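Fiber protein (Duck adenovirus 1, PDB 6ITX) probably attaches the virus to host-cell receptors through its C-terminal head domain, the part of the fiber in this structure, as an early step in entry. Local coordinates at residues A[175-180]-A[214-219]; A[237-242]-A[276-281]. All blocks are in the same frame, centred on the assembly; numbering follows the deposited sequence.

Interaction 1. Residues A[175-180]-A[214-219]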
loop_
_atom_site.group_PDB
_atom_site.type_symbol
_atom_site.label_atom_id
_atom_site.label_comp_id
_atom_site.label_asym_id
_atom_site.label_seq_id
_atom_site.Cartn_x
_atom_site.Cartn_y
_atom_site.Cartn_z
ATOM N N ALA A 175 -23.274 -15.361 -4.024
ATOM C CA ALA A 175 -21.923 -14.901 -4.269
ATOM C C ALA A 175 -21.029 -15.077 -3.055
ATOM O O ALA A 175 -19.806 -15.012 -3.194
ATOM C CB ALA A 175 -21.933 -13.432 -4.702
ATOM N N ASN A 176 -21.605 -15.317 -1.877
ATOM C CA ASN A 176 -20.831 -15.526 -0.663
ATOM C C ASN A 176 -20.129 -16.875 -0.719
ATOM O O ASN A 176 -20.345 -17.733 0.149
ATOM C CB ASN A 176 -21.729 -15.431 0.565
ATOM C CG ASN A 176 -20.966 -15.056 1.805
ATOM O OD1 ASN A 176 -19.754 -14.896 1.759
ATOM N ND2 ASN A 176 -21.671 -14.883 2.918
ATOM N N LEU A 177 -19.280 -17.063 -1.738
ATOM C CA LEU A 177 -18.633 -18.355 -1.951
ATOM C C LEU A 177 -17.799 -18.801 -0.762
ATOM O O LEU A 177 -17.630 -20.005 -0.554
ATOM C CB LEU A 177 -17.751 -18.313 -3.192
ATOM C CG LEU A 177 -18.387 -18.602 -4.551
ATOM C CD1 LEU A 177 -19.801 -18.069 -4.644
ATOM C CD2 LEU A 177 -17.509 -18.008 -5.634
ATOM N N SER A 178 -17.249 -17.873 0.017
ATOM C CA SER A 178 -16.422 -18.283 1.147
ATOM C C SER A 178 -17.229 -18.465 2.419
ATOM O O SER A 178 -16.683 -18.935 3.420
ATOM C CB SER A 178 -15.293 -17.274 1.382
ATOM O OG SER A 178 -14.373 -17.279 0.295
ATOM N N GLY A 179 -18.507 -18.108 2.393
ATOM C CA GLY A 179 -19.397 -18.292 3.523
ATOM C C GLY A 179 -19.158 -17.364 4.689
ATOM O O GLY A 179 -19.269 -17.794 5.836
ATOM N N TRP A 180 -18.819 -16.106 4.436
ATOM C CA TRP A 180 -18.635 -15.183 5.547
ATOM C C TRP A 180 -19.984 -14.949 6.212
ATOM O O TRP A 180 -21.025 -15.143 5.588
ATOM C CB TRP A 180 -18.040 -13.850 5.083
ATOM C CG TRP A 180 -16.597 -13.933 4.608
ATOM C CD1 TRP A 180 -16.181 -14.191 3.347
ATOM C CD2 TRP A 180 -15.400 -13.749 5.394
ATOM N NE1 TRP A 180 -14.801 -14.187 3.280
ATOM C CE2 TRP A 180 -14.301 -13.920 4.526
ATOM C CE3 TRP A 180 -15.154 -13.465 6.749
ATOM C CZ2 TRP A 180 -12.972 -13.806 4.960
ATOM C CZ3 TRP A 180 -13.833 -13.365 7.186
ATOM C CH2 TRP A 180 -12.761 -13.537 6.290
ATOM N N GLY A 214 -16.596 -25.847 -5.813
ATOM C CA GLY A 214 -15.485 -25.768 -4.884
ATOM C C GLY A 214 -14.117 -25.628 -5.506
ATOM O O GLY A 214 -13.132 -25.526 -4.770
ATOM N N ASN A 215 -14.005 -25.653 -6.828
ATOM C CA ASN A 215 -12.731 -25.387 -7.474
ATOM C C ASN A 215 -12.726 -24.003 -8.122
ATOM O O ASN A 215 -12.127 -23.803 -9.178
ATOM C CB ASN A 215 -12.390 -26.483 -8.490
ATOM C CG ASN A 215 -13.429 -26.615 -9.600
ATOM O OD1 ASN A 215 -14.550 -26.091 -9.505
ATOM N ND2 ASN A 215 -13.052 -27.314 -10.670
ATOM N N PHE A 216 -13.367 -23.041 -7.492
ATOM C CA PHE A 216 -13.310 -21.701 -8.067
ATOM C C PHE A 216 -11.947 -21.040 -7.913
ATOM O O PHE A 216 -11.800 -19.836 -8.188
ATOM C CB PHE A 216 -14.377 -20.801 -7.441
ATOM C CG PHE A 216 -14.169 -20.528 -5.969
ATOM C CD1 PHE A 216 -13.327 -19.516 -5.547
ATOM C CD2 PHE A 216 -14.848 -21.263 -5.012
ATOM C CE1 PHE A 216 -13.142 -19.251 -4.188
ATOM C CE2 PHE A 216 -14.684 -20.995 -3.658
ATOM C CZ PHE A 216 -13.822 -19.985 -3.250
ATOM N N TYR A 217 -10.947 -21.767 -7.442
ATOM C CA TYR A 217 -9.647 -21.165 -7.230
ATOM C C TYR A 217 -9.089 -20.660 -8.558
ATOM O O TYR A 217 -9.125 -21.372 -9.563
ATOM C CB TYR A 217 -8.710 -22.192 -6.601
ATOM C CG TYR A 217 -7.285 -21.720 -6.580
ATOM C CD1 TYR A 217 -6.840 -20.887 -5.567
ATOM C CD2 TYR A 217 -6.383 -22.075 -7.584
ATOM C CE1 TYR A 217 -5.548 -20.430 -5.543
ATOM C CE2 TYR A 217 -5.083 -21.619 -7.560
ATOM C CZ TYR A 217 -4.678 -20.797 -6.543
ATOM O OH TYR A 217 -3.396 -20.346 -6.520
ATOM N N LYS A 218 -8.596 -19.419 -8.557
ATOM C CA LYS A 218 -7.937 -18.805 -9.706
ATOM C C LYS A 218 -6.538 -18.382 -9.276
ATOM O O LYS A 218 -6.397 -17.611 -8.324
ATOM C CB LYS A 218 -8.729 -17.596 -10.229
ATOM C CG LYS A 218 -10.066 -17.938 -10.920
ATOM C CD LYS A 218 -9.879 -18.501 -12.323
ATOM C CE LYS A 218 -11.208 -18.615 -13.067
ATOM N NZ LYS A 218 -11.061 -18.482 -14.568
ATOM N N GLU A 219 -5.512 -18.910 -9.952
ATOM C CA GLU A 219 -4.145 -18.468 -9.707
ATOM C C GLU A 219 -4.028 -17.004 -10.113
ATOM O O GLU A 219 -4.725 -16.534 -11.009
ATOM C CB GLU A 219 -3.144 -19.346 -10.490
ATOM C CG GLU A 219 -1.671 -19.347 -9.940
ATOM C CD GLU A 219 -1.538 -19.943 -8.510
ATOM O OE1 GLU A 219 -1.077 -19.197 -7.586
ATOM O OE2 GLU A 219 -1.876 -21.158 -8.298
#
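Leu177 packs over one face of the Phe216 ring. Its CD2 methyl sits 4.3 Å from the centroid of the Phe216 ring and only 14° off the ring normal, which makes this a CH-pi contact. Further along the same ring, Leu177 CB reaches Phe216 CE2 at 4.1 Å. The two side chains lie alongside each other and run in opposite senses. Phe216 holds CG between its backbone N and carbonyl carbon (chi1 65°), which lays the ring alongside Leu177. Ser178 adds a smaller, oblique contact, with Ser178 OG 4.5 Å from Phe216 CZ. That hydroxyl is directed elsewhere: it is hydrogen-bonded to Val164 N and Phe111 O. Phe216 also touches Phe111 and Val164, so the ring is buried among strand residues as well as by Leu177.

Leu177 and Ser178 are the two middle residues of a type I beta turn from Asn176 to Gly179. The Asn176 side chain ties the turn to the residue after it. Trp180 N donates to Asn176 OD1 at 3.1 Å, from above the carbonyl plane, and Asn176 ND2 donates to Trp180 O at 2.8 Å. The contact joins two loops of the head, one before strand 184-187 and the other before strand 226-235. It is apolar loop-to-loop packing against strands 110-114 and 160-165 in the beta-sandwich fold expected of an adenovirus fiber head.

Interaction 2. Residues A[237-242]-A[276-281]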
loop_
_atom_site.group_PDB
_atom_site.type_symbol
_atom_site.label_atom_id
_atom_site.label_comp_id
_atom_site.label_asym_id
_atom_site.label_seq_id
_atom_site.Cartn_x
_atom_site.Cartn_y
_atom_site.Cartn_z
ATOM N N THR A 237 6.171 -23.230 15.177
ATOM C CA THR A 237 7.604 -22.952 15.145
ATOM C C THR A 237 8.289 -23.543 13.914
ATOM O O THR A 237 9.104 -22.867 13.264
ATOM C CB THR A 237 8.267 -23.446 16.428
ATOM O OG1 THR A 237 8.064 -22.471 17.464
ATOM C CG2 THR A 237 9.762 -23.665 16.221
ATOM N N GLY A 238 7.988 -24.767 13.555
ATOM C CA GLY A 238 8.828 -25.035 12.397
ATOM C C GLY A 238 8.320 -24.610 11.024
ATOM O O GLY A 238 8.813 -25.155 10.034
ATOM N N MET A 239 7.371 -23.673 10.896
ATOM C CA MET A 239 6.833 -23.374 9.563
ATOM C C MET A 239 7.872 -22.691 8.656
ATOM O O MET A 239 7.910 -22.957 7.448
ATOM C CB MET A 239 5.562 -22.522 9.678
ATOM C CG MET A 239 4.344 -23.293 10.222
ATOM S SD MET A 239 3.999 -24.841 9.308
ATOM C CE MET A 239 3.422 -24.163 7.749
ATOM N N ASN A 240 8.723 -21.814 9.221
ATOM C CA ASN A 240 9.830 -21.146 8.517
ATOM C C ASN A 240 9.337 -20.328 7.331
ATOM O O ASN A 240 9.842 -20.460 6.209
ATOM C CB ASN A 240 10.907 -22.135 8.059
ATOM C CG ASN A 240 11.552 -22.912 9.227
ATOM O OD1 ASN A 240 11.914 -24.075 9.074
ATOM N ND2 ASN A 240 11.682 -22.280 10.383
ATOM N N PHE A 241 8.348 -19.470 7.577
ATOM C CA PHE A 241 7.823 -18.639 6.500
ATOM C C PHE A 241 8.868 -17.639 6.016
ATOM O O PHE A 241 9.653 -17.097 6.800
ATOM C CB PHE A 241 6.576 -17.886 6.948
ATOM C CG PHE A 241 5.430 -18.774 7.266
ATOM C CD1 PHE A 241 4.869 -19.582 6.283
ATOM C CD2 PHE A 241 4.900 -18.815 8.552
ATOM C CE1 PHE A 241 3.785 -20.428 6.575
ATOM C CE2 PHE A 241 3.823 -19.658 8.841
ATOM C CZ PHE A 241 3.273 -20.468 7.845
ATOM N N THR A 242 8.855 -17.379 4.708
ATOM C CA THR A 242 9.771 -16.430 4.100
ATOM C C THR A 242 9.082 -15.253 3.446
ATOM O O THR A 242 9.755 -14.261 3.158
ATOM C CB THR A 242 10.654 -17.118 3.054
ATOM O OG1 THR A 242 9.813 -17.836 2.139
ATOM C CG2 THR A 242 11.636 -18.067 3.726
ATOM N N THR A 276 7.984 -27.052 7.974
ATOM C CA THR A 276 7.183 -28.258 8.039
ATOM C C THR A 276 6.148 -28.248 6.920
ATOM O O THR A 276 5.646 -27.194 6.512
ATOM C CB THR A 276 6.513 -28.417 9.423
ATOM O OG1 THR A 276 5.289 -27.685 9.494
ATOM C CG2 THR A 276 7.427 -27.948 10.545
ATOM N N ASN A 277 5.854 -29.441 6.404
ATOM C CA ASN A 277 4.896 -29.625 5.312
ATOM C C ASN A 277 3.489 -29.488 5.874
ATOM O O ASN A 277 2.917 -30.452 6.389
ATOM C CB ASN A 277 5.102 -30.985 4.657
ATOM C CG ASN A 277 4.156 -31.242 3.504
ATOM O OD1 ASN A 277 3.373 -30.379 3.118
ATOM N ND2 ASN A 277 4.218 -32.449 2.953
ATOM N N PHE A 278 2.931 -28.277 5.779
ATOM C CA PHE A 278 1.551 -28.038 6.193
ATOM C C PHE A 278 0.572 -29.072 5.632
ATOM O O PHE A 278 -0.455 -29.354 6.253
ATOM C CB PHE A 278 1.118 -26.633 5.754
ATOM C CG PHE A 278 0.086 -25.977 6.660
ATOM C CD1 PHE A 278 0.383 -25.692 7.992
ATOM C CD2 PHE A 278 -1.157 -25.604 6.160
ATOM C CE1 PHE A 278 -0.537 -25.060 8.805
ATOM C CE2 PHE A 278 -2.082 -24.984 6.954
ATOM C CZ PHE A 278 -1.778 -24.701 8.290
ATOM N N PHE A 279 0.841 -29.628 4.459
ATOM C CA PHE A 279 -0.142 -30.510 3.843
ATOM C C PHE A 279 0.072 -31.971 4.214
ATOM O O PHE A 279 -0.739 -32.820 3.821
ATOM C CB PHE A 279 -0.123 -30.362 2.312
ATOM C CG PHE A 279 -0.201 -28.938 1.825
ATOM C CD1 PHE A 279 -0.866 -27.957 2.570
ATOM C CD2 PHE A 279 0.377 -28.583 0.602
ATOM C CE1 PHE A 279 -0.927 -26.640 2.121
ATOM C CE2 PHE A 279 0.306 -27.277 0.130
ATOM C CZ PHE A 279 -0.342 -26.297 0.894
ATOM N N ALA A 280 1.132 -32.286 4.956
ATOM C CA ALA A 280 1.458 -33.674 5.235
ATOM C C ALA A 280 0.499 -34.252 6.271
ATOM O O ALA A 280 -0.127 -33.531 7.055
ATOM C CB ALA A 280 2.904 -33.804 5.713
ATOM N N SER A 281 0.386 -35.585 6.257
ATOM C CA SER A 281 -0.483 -36.300 7.178
ATOM C C SER A 281 0.183 -36.553 8.523
ATOM O O SER A 281 -0.507 -36.903 9.493
ATOM C CB SER A 281 -0.914 -37.634 6.567
ATOM O OG SER A 281 0.217 -38.460 6.318
#
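A Met-aromatic contact between Met239 and Phe278 joins the turn of a beta hairpin to the loop that follows strand 262-271. The hairpin is formed by antiparallel strands 226-235 and 241-253. Met239 SD lies 5.2 Å from the centroid of the Phe278 ring, 70° off the ring normal, so the sulfur approaches obliquely. The terminal methyl comes nearer, with Met239 CE 3.4 Å from Phe278 CD1. The Met239 chain bends at both chi2 (-53°) and chi3 (-70°), and these bends carry its end across to the other loop.

Thr276 meets the same turn at two places. Its backbone N donates to Gly238 O at 2.9 Å, the hydrogen bond that joins the two segments directly. Its side chain crosses that of Met239 at about a right angle and turns OG1 to the sulfur. The CG2 methyl lies against the Gly238 peptide.

Segment 276-281 also has bonds within itself. Asn277 OD1 accepts from Phe279 N at 3.0 Å in an Asx turn. Ala280 N returns to Asn277 O at 2.9 Å, closing a type I beta turn. Asn277 OD1 and ND2 have further partners in Ser154 N and Gly152 O. Phe278 also meets Trp148 edge-to-face and packs near Phe289, so Met239 joins an aromatic cluster.

Gln271 NE2 bonds to both Met239 O and Thr276 O and so bridges the two segments a second time. The chemistry is therefore mixed. Gly238 O is bonded by Thr276 N, and Met239 O and Thr276 O by Gln271 NE2. The thioether of Met239, buried like Phe278, meets the ring mainly through its methyl, an apolar contact, with the sulfur placed obliquely.

Overall arrangement
Interactions 1 and 2 lie in series along one chain, and both belong to the fiber head. Their centres are 24 Å apart and their nearest atoms about 10 Å apart, so they do not touch. Interaction 1 sits deeper, about 10 Å from the centre of the chain, against about 22 Å for interaction 2. Strand 262-271 runs between the two regions. Tyr264 and Val266 on it meet Tyr217 of segment 214-219, and the strand ends beside interaction 2. The glutamine bound in the crystal is lined by Gly133, Val299, Gly300 and Ala301. None of these residues belongs to either contact.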